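Local coordinates for periplasmic His/Glu/Gln/Arg/opine family-binding protein (Silicibacter pomeroyi, PDB 3I6V) that binds lysine in the cleft between its two lobes and probably serves as the periplasmic solute-binding component of an amino-acid or opine ABC transporter, at residues 60-65 / 182-186; 82-86 / 192-196; 104-110 / 145-150; 134-138 / 155-159. All blocks are in the same frame, centred on the assembly; numbering follows the deposited sequence.

Interaction 1 (60-65 / 182-186). With NA (sodium ion), chain C.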
loop_
_atom_site.group_PDB
_atom_site.type_symbol
_atom_site.label_atom_id
_atom_site.label_comp_id
_atom_site.label_asym_id
_atom_site.label_seq_id
_atom_site.Cartn_x
_atom_site.Cartn_y
_atom_site.Cartn_z
ATOM N N LEU A 60 3.533 13.009 -8.749
ATOM C CA LEU A 60 2.498 13.828 -8.114
ATOM C C LEU A 60 3.000 15.261 -8.021
ATOM O O LEU A 60 2.283 16.206 -8.375
ATOM C CB LEU A 60 2.179 13.325 -6.679
ATOM C CG LEU A 60 1.389 14.298 -5.774
ATOM C CD1 LEU A 60 -0.054 14.408 -6.252
ATOM C CD2 LEU A 60 1.379 13.830 -4.313
ATOM N N VAL A 61 4.221 15.420 -7.517
ATOM C CA VAL A 61 4.795 16.773 -7.330
ATOM C C VAL A 61 4.873 17.549 -8.670
ATOM O O VAL A 61 4.621 18.742 -8.689
ATOM C CB VAL A 61 6.177 16.703 -6.588
ATOM C CG1 VAL A 61 6.898 18.069 -6.573
ATOM C CG2 VAL A 61 5.973 16.189 -5.138
ATOM N N SER A 62 5.167 16.859 -9.785
ATOM C CA SER A 62 5.315 17.501 -11.098
ATOM C C SER A 62 3.972 17.747 -11.779
ATOM O O SER A 62 3.918 18.327 -12.871
ATOM C CB SER A 62 6.220 16.669 -12.025
ATOM O OG SER A 62 7.458 16.388 -11.403
ATOM N N GLY A 63 2.887 17.274 -11.154
ATOM C CA GLY A 63 1.562 17.556 -11.663
ATOM C C GLY A 63 0.997 16.570 -12.670
ATOM O O GLY A 63 0.029 16.906 -13.339
ATOM N N ASN A 64 1.553 15.353 -12.759
ATOM C CA ASN A 64 0.978 14.301 -13.619
ATOM C C ASN A 64 -0.400 13.812 -13.191
ATOM O O ASN A 64 -1.175 13.293 -14.014
ATOM C CB ASN A 64 1.897 13.083 -13.730
ATOM C CG ASN A 64 3.215 13.387 -14.435
ATOM O OD1 ASN A 64 3.616 14.539 -14.579
ATOM N ND2 ASN A 64 3.913 12.328 -14.845
ATOM N N TYR A 65 -0.696 13.935 -11.894
ATOM C CA TYR A 65 -2.000 13.596 -11.343
ATOM C C TYR A 65 -2.095 14.370 -10.026
ATOM O O TYR A 65 -1.159 15.111 -9.678
ATOM C CB TYR A 65 -2.176 12.070 -11.115
ATOM C CG TYR A 65 -0.897 11.405 -10.702
ATOM C CD1 TYR A 65 -0.001 10.932 -11.667
ATOM C CD2 TYR A 65 -0.541 11.287 -9.345
ATOM C CE1 TYR A 65 1.215 10.346 -11.307
ATOM C CE2 TYR A 65 0.694 10.684 -8.966
ATOM C CZ TYR A 65 1.555 10.226 -9.952
ATOM O OH TYR A 65 2.763 9.648 -9.649
ATOM N N MET A 182 -4.066 9.089 1.832
ATOM C CA MET A 182 -3.879 9.635 0.474
ATOM C C MET A 182 -2.850 10.719 0.542
ATOM O O MET A 182 -2.860 11.548 1.493
ATOM C CB MET A 182 -5.182 10.271 -0.090
ATOM C CG MET A 182 -6.371 9.309 -0.297
ATOM S SD MET A 182 -7.963 10.082 -0.842
ATOM C CE MET A 182 -7.244 11.127 -2.105
ATOM N N GLY A 183 -2.008 10.765 -0.476
ATOM C CA GLY A 183 -0.992 11.796 -0.586
ATOM C C GLY A 183 -1.436 12.847 -1.593
ATOM O O GLY A 183 -2.057 12.526 -2.605
ATOM N N LEU A 184 -1.155 14.112 -1.301
ATOM C CA LEU A 184 -1.427 15.216 -2.224
ATOM C C LEU A 184 -0.298 16.223 -2.169
ATOM O O LEU A 184 0.479 16.224 -1.207
ATOM C CB LEU A 184 -2.709 15.964 -1.835
ATOM C CG LEU A 184 -3.999 15.142 -1.953
ATOM C CD1 LEU A 184 -4.328 14.549 -0.584
ATOM C CD2 LEU A 184 -5.111 16.067 -2.426
ATOM N N ARG A 185 -0.253 17.129 -3.148
ATOM C CA ARG A 185 0.779 18.165 -3.129
ATOM C C ARG A 185 0.540 19.054 -1.910
ATOM O O ARG A 185 -0.612 19.238 -1.483
ATOM C CB ARG A 185 0.764 19.041 -4.395
ATOM C CG ARG A 185 1.320 18.349 -5.695
ATOM C CD ARG A 185 1.176 19.323 -6.921
ATOM N NE ARG A 185 -0.247 19.491 -7.296
ATOM C CZ ARG A 185 -0.942 18.590 -8.000
ATOM N NH1 ARG A 185 -0.351 17.461 -8.419
ATOM N NH2 ARG A 185 -2.225 18.804 -8.277
ATOM N N GLU A 186 1.621 19.613 -1.370
ATOM C CA GLU A 186 1.501 20.501 -0.193
ATOM C C GLU A 186 0.773 21.813 -0.486
ATOM O O GLU A 186 0.329 22.484 0.441
ATOM C CB GLU A 186 2.886 20.778 0.410
ATOM C CG GLU A 186 3.522 19.452 0.900
ATOM C CD GLU A 186 4.963 19.595 1.388
ATOM O OE1 GLU A 186 5.754 20.410 0.847
ATOM O OE2 GLU A 186 5.306 18.849 2.311
HETATM NA NA NA C . 4.222 17.733 4.128
#
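R185 lays its long side chain over the end of helix 56-61, and its guanidinium meets one backbone carbonyl of the last helical turn and one of the loop after it. NH1 donates to L60 O at 2.9 Å and to Y65 O at 2.8 Å, both acceptors lying near the guanidinium plane, where N-H bonds point. Arginine suits the place because its reach brings a planar, multiply donating group to both. The CD methylene lies near the helix end too, R185 CD being 3.9 Å from V61 O. The chain leaves the helix at G63 through a Schellman motif: G63 N bonds back to L60 O at 3.0 Å, so L60 O accepts from both the turn and the arginine. The positive phi of G63 would jam a side chain against the preceding carbonyl, which calls for glycine; R185 NH1 passes 3.8 Å from G63 CA. In this family 3 solute-binding fold the contact joins helix 56-61 to the end of strand 180-184. Besides the polar bonds, L60 turns its branched end onto that strand, with L60 CD2 3.6 Å from L184 C and 4.0 Å from G183 C; G183, without a side chain, presents bare backbone to the leucine. R185 NH2 has further partners, salt bridges to D66 and D188. One residue on, E186 OE2 binds the sodium ion at 2.4 Å, together with D79, I82 and D83.

Interaction 2 (82-86 / 192-196). With NA (sodium ion), chain C.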
loop_
_atom_site.group_PDB
_atom_site.type_symbol
_atom_site.label_atom_id
_atom_site.label_comp_id
_atom_site.label_asym_id
_atom_site.label_seq_id
_atom_site.Cartn_x
_atom_site.Cartn_y
_atom_site.Cartn_z
ATOM N N ILE A 82 5.314 15.845 0.620
ATOM C CA ILE A 82 3.890 15.842 0.283
ATOM C C ILE A 82 3.078 15.955 1.570
ATOM O O ILE A 82 3.670 15.868 2.647
ATOM C CB ILE A 82 3.472 14.520 -0.479
ATOM C CG1 ILE A 82 3.729 13.294 0.384
ATOM C CG2 ILE A 82 4.211 14.415 -1.843
ATOM C CD1 ILE A 82 3.030 11.989 -0.142
ATOM N N ASP A 83 1.754 16.093 1.457
ATOM C CA ASP A 83 0.850 16.109 2.614
ATOM C C ASP A 83 -0.138 14.944 2.553
ATOM O O ASP A 83 -0.578 14.550 1.475
ATOM C CB ASP A 83 0.053 17.416 2.657
ATOM C CG ASP A 83 0.807 18.572 3.348
ATOM O OD1 ASP A 83 1.922 18.406 3.923
ATOM O OD2 ASP A 83 0.275 19.701 3.273
ATOM N N PHE A 84 -0.483 14.392 3.706
ATOM C CA PHE A 84 -1.398 13.230 3.757
ATOM C C PHE A 84 -2.774 13.614 4.320
ATOM O O PHE A 84 -2.865 14.510 5.169
ATOM C CB PHE A 84 -0.813 12.140 4.651
ATOM C CG PHE A 84 0.361 11.410 4.049
ATOM C CD1 PHE A 84 1.659 11.776 4.385
ATOM C CD2 PHE A 84 0.157 10.320 3.182
ATOM C CE1 PHE A 84 2.766 11.102 3.852
ATOM C CE2 PHE A 84 1.249 9.613 2.644
ATOM C CZ PHE A 84 2.553 10.000 2.975
ATOM N N THR A 85 -3.828 12.943 3.854
ATOM C CA THR A 85 -5.110 12.903 4.576
ATOM C C THR A 85 -4.900 12.111 5.852
ATOM O O THR A 85 -3.834 11.533 6.050
ATOM C CB THR A 85 -6.227 12.173 3.735
ATOM O OG1 THR A 85 -5.866 10.792 3.521
ATOM C CG2 THR A 85 -6.451 12.851 2.411
ATOM N N GLN A 86 -5.927 12.034 6.697
ATOM C CA GLN A 86 -5.975 11.047 7.752
ATOM C C GLN A 86 -5.881 9.638 7.135
ATOM O O GLN A 86 -6.124 9.468 5.933
ATOM C CB GLN A 86 -7.324 11.166 8.490
ATOM C CG GLN A 86 -8.522 10.828 7.569
ATOM C CD GLN A 86 -9.837 11.135 8.252
ATOM O OE1 GLN A 86 -10.216 10.489 9.236
ATOM N NE2 GLN A 86 -10.511 12.139 7.758
ATOM N N ARG A 192 -7.275 18.446 -0.276
ATOM C CA ARG A 192 -6.988 17.505 0.801
ATOM C C ARG A 192 -8.098 17.576 1.834
ATOM O O ARG A 192 -8.523 16.541 2.360
ATOM C CB ARG A 192 -5.607 17.803 1.439
ATOM C CG ARG A 192 -5.262 16.966 2.701
ATOM C CD ARG A 192 -3.742 17.071 3.055
ATOM N NE ARG A 192 -3.360 18.491 3.265
ATOM C CZ ARG A 192 -3.615 19.180 4.376
ATOM N NH1 ARG A 192 -4.267 18.610 5.378
ATOM N NH2 ARG A 192 -3.247 20.459 4.475
ATOM N N GLY A 193 -8.569 18.796 2.123
ATOM C CA GLY A 193 -9.676 18.998 3.053
ATOM C C GLY A 193 -10.976 18.317 2.576
ATOM O O GLY A 193 -11.679 17.732 3.378
ATOM N N LYS A 194 -11.278 18.387 1.281
ATOM C CA LYS A 194 -12.441 17.666 0.695
ATOM C C LYS A 194 -12.336 16.158 0.888
ATOM O O LYS A 194 -13.292 15.486 1.325
ATOM C CB LYS A 194 -12.608 17.999 -0.797
ATOM C CG LYS A 194 -13.238 19.360 -1.045
ATOM C CD LYS A 194 -12.996 19.833 -2.487
ATOM C CE LYS A 194 -13.656 21.197 -2.695
ATOM N NZ LYS A 194 -13.756 21.501 -4.128
ATOM N N PHE A 195 -11.144 15.618 0.633
ATOM C CA PHE A 195 -10.950 14.212 0.863
ATOM C C PHE A 195 -11.035 13.861 2.315
ATOM O O PHE A 195 -11.589 12.820 2.645
ATOM C CB PHE A 195 -9.674 13.689 0.217
ATOM C CG PHE A 195 -9.825 13.475 -1.244
ATOM C CD1 PHE A 195 -9.187 14.303 -2.143
ATOM C CD2 PHE A 195 -10.673 12.458 -1.717
ATOM C CE1 PHE A 195 -9.351 14.111 -3.538
ATOM C CE2 PHE A 195 -10.839 12.255 -3.075
ATOM C CZ PHE A 195 -10.171 13.076 -3.989
ATOM N N ASP A 196 -10.477 14.712 3.182
ATOM C CA ASP A 196 -10.557 14.439 4.613
ATOM C C ASP A 196 -12.011 14.402 5.116
ATOM O O ASP A 196 -12.383 13.526 5.904
ATOM C CB ASP A 196 -9.704 15.434 5.424
ATOM C CG ASP A 196 -8.312 14.865 5.778
ATOM O OD1 ASP A 196 -7.337 15.651 5.791
ATOM O OD2 ASP A 196 -8.201 13.645 6.046
HETATM NA NA NA C . 4.222 17.733 4.128
HETATM O O HOH W 1 -2.214 19.619 0.937
HETATM O O HOH W 2 -1.839 21.794 2.369
HETATM O O HOH W 3 -4.898 16.002 6.362
#
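The direct hydrogen bonds gather on D196, whose OD2 accepts from Q86 N at 2.9 Å and from Q86 NE2 at 3.2 Å. An aspartate on the helix thus satisfies a backbone NH where the strand turns its corner, and glutamine, able to donate and accept at once, adds a second bond while its OE1 reaches K203 on a later turn of the same helix. Charge pairing is looser: D83 OD2 and R192 NH2 are 3.8 Å apart, a long salt bridge with the oxygen well out of the guanidinium plane. Water makes up the difference. One molecule joins R192 NH2 to D83 OD2, and another accepts from R192 NE; a third accepts from R192 NH1 and donates to F84 O and D196 OD1. Within the solute-binding fold, helix 189-204 packs here beside the two-stranded sheet of 83-89 and 180-184, strand 83-85 and helix 192-196 running nearly parallel at 22°, with axes 8.5 Å apart. Apolar contact is modest: T85 CG2 sits 4.0 Å from F195 CB, the threonine supplying a methyl while its OG1 bonds to M182 N. For metal binding, D83 uses its other oxygen: D83 OD1 and I82 O each lie 2.4 Å from the sodium ion.

Interaction 3 (104-110 / 145-150)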
loop_
_atom_site.group_PDB
_atom_site.type_symbol
_atom_site.label_atom_id
_atom_site.label_comp_id
_atom_site.label_asym_id
_atom_site.label_seq_id
_atom_site.Cartn_x
_atom_site.Cartn_y
_atom_site.Cartn_z
ATOM N N ASP A 104 16.786 -17.814 6.996
ATOM C CA ASP A 104 17.646 -16.869 7.679
ATOM C C ASP A 104 17.181 -15.407 7.444
ATOM O O ASP A 104 17.508 -14.779 6.422
ATOM C CB ASP A 104 19.087 -17.065 7.197
ATOM C CG ASP A 104 20.059 -16.113 7.847
ATOM O OD1 ASP A 104 19.709 -15.480 8.873
ATOM O OD2 ASP A 104 21.174 -15.975 7.307
ATOM N N LEU A 105 16.452 -14.875 8.420
ATOM C CA LEU A 105 15.944 -13.498 8.375
ATOM C C LEU A 105 17.027 -12.434 8.529
ATOM O O LEU A 105 16.735 -11.241 8.448
ATOM C CB LEU A 105 14.853 -13.284 9.432
ATOM C CG LEU A 105 13.675 -14.247 9.425
ATOM C CD1 LEU A 105 12.554 -13.757 10.353
ATOM C CD2 LEU A 105 13.157 -14.499 7.977
ATOM N N SER A 106 18.268 -12.843 8.770
ATOM C CA SER A 106 19.379 -11.911 8.792
ATOM C C SER A 106 20.204 -12.077 7.521
ATOM O O SER A 106 21.245 -11.474 7.363
ATOM C CB SER A 106 20.228 -12.090 10.059
ATOM O OG SER A 106 19.509 -11.676 11.211
ATOM N N GLY A 107 19.712 -12.904 6.597
ATOM C CA GLY A 107 20.393 -13.071 5.302
ATOM C C GLY A 107 19.979 -12.004 4.304
ATOM O O GLY A 107 19.998 -10.781 4.612
ATOM N N ILE A 108 19.616 -12.452 3.103
ATOM C CA ILE A 108 19.212 -11.549 2.022
ATOM C C ILE A 108 17.703 -11.375 2.084
ATOM O O ILE A 108 16.949 -12.347 1.912
ATOM C CB ILE A 108 19.653 -12.072 0.636
ATOM C CG1 ILE A 108 21.189 -11.988 0.519
ATOM C CG2 ILE A 108 18.995 -11.260 -0.456
ATOM C CD1 ILE A 108 21.795 -12.928 -0.510
ATOM N N VAL A 109 17.262 -10.143 2.354
ATOM C CA VAL A 109 15.831 -9.897 2.477
ATOM C C VAL A 109 15.382 -8.956 1.358
ATOM O O VAL A 109 15.971 -7.905 1.144
ATOM C CB VAL A 109 15.400 -9.425 3.906
ATOM C CG1 VAL A 109 13.883 -9.250 3.986
ATOM C CG2 VAL A 109 15.803 -10.454 4.969
ATOM N N ALA A 110 14.400 -9.417 0.588
ATOM C CA ALA A 110 13.819 -8.634 -0.493
ATOM C C ALA A 110 12.782 -7.650 0.081
ATOM O O ALA A 110 12.025 -7.984 0.982
ATOM C CB ALA A 110 13.129 -9.556 -1.519
ATOM N N GLU A 145 16.631 -16.366 -4.959
ATOM C CA GLU A 145 17.544 -15.221 -4.958
ATOM C C GLU A 145 17.576 -14.499 -3.586
ATOM O O GLU A 145 18.547 -13.831 -3.249
ATOM C CB GLU A 145 17.222 -14.230 -6.097
ATOM C CG GLU A 145 17.861 -12.830 -5.863
ATOM C CD GLU A 145 17.490 -11.742 -6.894
ATOM O OE1 GLU A 145 16.660 -11.982 -7.811
ATOM O OE2 GLU A 145 18.054 -10.628 -6.766
ATOM N N ALA A 146 16.519 -14.648 -2.796
ATOM C CA ALA A 146 16.469 -14.025 -1.485
ATOM C C ALA A 146 15.946 -15.006 -0.452
ATOM O O ALA A 146 15.068 -15.828 -0.741
ATOM C CB ALA A 146 15.590 -12.752 -1.525
ATOM N N ASP A 147 16.483 -14.900 0.760
ATOM C CA ASP A 147 16.064 -15.720 1.913
ATOM C C ASP A 147 14.627 -15.502 2.381
ATOM O O ASP A 147 13.958 -16.422 2.868
ATOM C CB ASP A 147 17.066 -15.491 3.072
ATOM C CG ASP A 147 18.465 -16.008 2.731
ATOM O OD1 ASP A 147 19.434 -15.212 2.598
ATOM O OD2 ASP A 147 18.573 -17.240 2.536
ATOM N N ALA A 148 14.149 -14.263 2.268
ATOM C CA ALA A 148 12.784 -13.942 2.642
ATOM C C ALA A 148 12.392 -12.590 2.040
ATOM O O ALA A 148 13.229 -11.863 1.517
ATOM C CB ALA A 148 12.627 -13.913 4.179
ATOM N N VAL A 149 11.117 -12.280 2.118
ATOM C CA VAL A 149 10.616 -10.966 1.717
ATOM C C VAL A 149 9.990 -10.346 2.961
ATOM O O VAL A 149 9.320 -11.045 3.735
ATOM C CB VAL A 149 9.561 -11.059 0.567
ATOM C CG1 VAL A 149 8.463 -12.073 0.930
ATOM C CG2 VAL A 149 8.950 -9.680 0.277
ATOM N N PHE A 150 10.192 -9.039 3.133
ATOM C CA PHE A 150 9.549 -8.289 4.223
ATOM C C PHE A 150 8.608 -7.268 3.588
ATOM O O PHE A 150 9.046 -6.417 2.823
ATOM C CB PHE A 150 10.637 -7.600 5.058
ATOM C CG PHE A 150 10.129 -6.904 6.304
ATOM C CD1 PHE A 150 9.525 -7.634 7.336
ATOM C CD2 PHE A 150 10.288 -5.520 6.447
ATOM C CE1 PHE A 150 9.074 -6.982 8.501
ATOM C CE2 PHE A 150 9.857 -4.849 7.588
ATOM C CZ PHE A 150 9.246 -5.578 8.628
#
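E145, exposed, places its carbonyl O 3.8 Å from I108 CG2. A146 follows with a small methyl that both neighbours can approach, A146 CB lying 3.9 Å from I108 CG2 and 4.0 Å from A110 CB. D147 is the polar link: its OD1 accepts from I108 N at 2.8 Å in nearly straight geometry, while D147 N and A148 N make weak bonds to I108 O at 2.8 and 3.4 Å. D147 OD1 also lies 3.6 Å from G107 CA, where a side chain on G107 would clash. G107 closes a type I turn begun at D104, whose OD1 also accepts from S106 N at 3.0 Å in an Asx turn. From A148 the regular sheet begins, strands 108-112 and 148-152 pairing in parallel within the mixed sheet of one lobe of the solute-binding fold. A148 O accepts from A110 N at 2.9 Å, with V109 CA giving a CA-H...O contact to the same oxygen at 3.4 Å; A148 CB meets L105 CD2 at 3.9 Å. V149 pairs with A110 across the strands, V149 CB and A110 CB 4.4 Å apart on the sheet face packed by helix 134-142. At F150, the backbone N donates to A110 O at 3.0 Å, and F150 CB touches V109 CG1 at 3.8 Å. Its ring leads away to stack on Y120 of helix 116-123.

Interaction 4 (134-138 / 155-159)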
loop_
_atom_site.group_PDB
_atom_site.type_symbol
_atom_site.label_atom_id
_atom_site.label_comp_id
_atom_site.label_asym_id
_atom_site.label_seq_id
_atom_site.Cartn_x
_atom_site.Cartn_y
_atom_site.Cartn_z
ATOM N N PRO A 134 5.902 -5.095 -6.269
ATOM C CA PRO A 134 5.667 -6.085 -5.219
ATOM C C PRO A 134 5.841 -7.538 -5.738
ATOM O O PRO A 134 6.450 -8.393 -5.075
ATOM C CB PRO A 134 4.213 -5.830 -4.840
ATOM C CG PRO A 134 3.983 -4.334 -5.195
ATOM C CD PRO A 134 4.695 -4.289 -6.530
ATOM N N GLU A 135 5.333 -7.812 -6.939
ATOM C CA GLU A 135 5.482 -9.160 -7.474
ATOM C C GLU A 135 6.944 -9.594 -7.610
ATOM O O GLU A 135 7.246 -10.759 -7.410
ATOM C CB GLU A 135 4.717 -9.344 -8.798
ATOM C CG GLU A 135 4.745 -10.845 -9.320
ATOM C CD GLU A 135 4.312 -11.938 -8.272
ATOM O OE1 GLU A 135 3.412 -11.691 -7.396
ATOM O OE2 GLU A 135 4.888 -13.076 -8.354
ATOM N N GLU A 136 7.848 -8.686 -7.940
ATOM C CA GLU A 136 9.277 -9.028 -8.048
ATOM C C GLU A 136 9.911 -9.495 -6.717
ATOM O O GLU A 136 10.810 -10.356 -6.699
ATOM C CB GLU A 136 10.084 -7.865 -8.636
ATOM C CG GLU A 136 9.935 -7.712 -10.169
ATOM C CD GLU A 136 10.252 -6.292 -10.678
ATOM O OE1 GLU A 136 10.741 -5.439 -9.907
ATOM O OE2 GLU A 136 9.991 -6.018 -11.881
ATOM N N THR A 137 9.461 -8.914 -5.608
ATOM C CA THR A 137 9.907 -9.376 -4.282
ATOM C C THR A 137 9.445 -10.796 -3.998
ATOM O O THR A 137 10.179 -11.563 -3.382
ATOM C CB THR A 137 9.431 -8.436 -3.111
ATOM O OG1 THR A 137 8.012 -8.553 -2.923
ATOM C CG2 THR A 137 9.785 -6.975 -3.421
ATOM N N ILE A 138 8.235 -11.154 -4.422
ATOM C CA ILE A 138 7.736 -12.520 -4.195
ATOM C C ILE A 138 8.538 -13.496 -5.069
ATOM O O ILE A 138 8.982 -14.560 -4.593
ATOM C CB ILE A 138 6.222 -12.661 -4.522
ATOM C CG1 ILE A 138 5.384 -11.662 -3.724
ATOM C CG2 ILE A 138 5.735 -14.099 -4.310
ATOM C CD1 ILE A 138 5.645 -11.668 -2.188
ATOM N N TYR A 155 -0.834 -7.510 2.200
ATOM C CA TYR A 155 -0.432 -7.871 0.857
ATOM C C TYR A 155 -0.046 -9.371 0.860
ATOM O O TYR A 155 -0.427 -10.148 -0.056
ATOM C CB TYR A 155 0.745 -7.001 0.396
ATOM C CG TYR A 155 1.386 -7.470 -0.902
ATOM C CD1 TYR A 155 0.700 -7.392 -2.126
ATOM C CD2 TYR A 155 2.674 -7.994 -0.901
ATOM C CE1 TYR A 155 1.311 -7.828 -3.329
ATOM C CE2 TYR A 155 3.282 -8.420 -2.061
ATOM C CZ TYR A 155 2.601 -8.360 -3.264
ATOM O OH TYR A 155 3.253 -8.841 -4.375
ATOM N N LEU A 156 0.697 -9.774 1.884
ATOM C CA LEU A 156 1.213 -11.162 1.975
ATOM C C LEU A 156 0.168 -12.242 2.319
ATOM O O LEU A 156 0.302 -13.364 1.841
ATOM C CB LEU A 156 2.406 -11.272 2.928
ATOM C CG LEU A 156 3.664 -10.503 2.523
ATOM C CD1 LEU A 156 4.622 -10.358 3.743
ATOM C CD2 LEU A 156 4.397 -11.101 1.298
ATOM N N VAL A 157 -0.855 -11.915 3.101
ATOM C CA VAL A 157 -1.836 -12.930 3.527
ATOM C C VAL A 157 -2.423 -13.746 2.332
ATOM O O VAL A 157 -2.287 -14.970 2.329
ATOM C CB VAL A 157 -2.925 -12.389 4.490
ATOM C CG1 VAL A 157 -4.139 -13.384 4.597
ATOM C CG2 VAL A 157 -2.321 -12.110 5.922
ATOM N N PRO A 158 -3.003 -13.069 1.301
ATOM C CA PRO A 158 -3.558 -13.866 0.186
ATOM C C PRO A 158 -2.477 -14.602 -0.593
ATOM O O PRO A 158 -2.729 -15.665 -1.149
ATOM C CB PRO A 158 -4.253 -12.804 -0.707
ATOM C CG PRO A 158 -4.495 -11.607 0.223
ATOM C CD PRO A 158 -3.247 -11.624 1.107
ATOM N N ILE A 159 -1.281 -14.037 -0.657
ATOM C CA ILE A 159 -0.188 -14.663 -1.374
ATOM C C ILE A 159 0.248 -16.002 -0.720
ATOM O O ILE A 159 0.428 -17.033 -1.410
ATOM C CB ILE A 159 0.960 -13.662 -1.539
ATOM C CG1 ILE A 159 0.597 -12.623 -2.610
ATOM C CG2 ILE A 159 2.223 -14.344 -1.951
ATOM C CD1 ILE A 159 1.625 -11.551 -2.756
#
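Y155, I138 and P134 account for most of the surface buried here. Y155 points its side chain from helix 153-162 toward the first turn of helix 134-142, and its length lets it span two helix axes 12.3 Å apart at closest approach. The phenol end rests on P134, with P134 CB 3.4 Å from Y155 CZ and 3.2 Å from Y155 OH. No hydrogen bond joins the segments: Y155 OH lies 3.3 Å from P134 O, but the angle is poor, so contact there is by packing. Proline suits the first turn of a helix, where its missing NH costs no helical bond, and its compact ring offers an apolar surface to the tyrosine. I138, one turn on, fills the space beside the ring. Its CD1 is 4.0 Å from Y155 CE2 and 3.7 Å from L156 CD2, while I138 CG1 touches I159 CD1 at 3.9 Å; the CG1-CD1 arm of this beta-branched residue thus meets three neighbours at once. L167 continues this apolar patch over I138 and I159. The two segments cross at -53°, and helix 153-162 is kinked at P158, whose nitrogen has no hydrogen to bond to the preceding turn. The ring of Y155 also meets that of Y15, a lysine-pocket residue, and P134 itself touches the bound lysine: the helix pair backs the ligand cleft characteristic of periplasmic solute-binding proteins.

Overall arrangement
From the N terminus, 60-65 opens the longest loop, which closes at 182-186 in interaction 1. Before that closure 82-86 opens the loop of interaction 2, ending at 192-196, so the two cross. They meet in one antiparallel sheet, through L184 N to D83 O and M182 O to T85 N, and both reach the sodium ion. Interactions 3 and 4 nest inside both loops, in the other lobe, and themselves cross: 104-110 opens, 134-138 follows, 145-150 closes the first loop and 155-159 the second. Their centres lie 14 Å apart and they pack together through V149, T137, I138 and L156, joining the mixed sheet to helices 134-142 and 153-162.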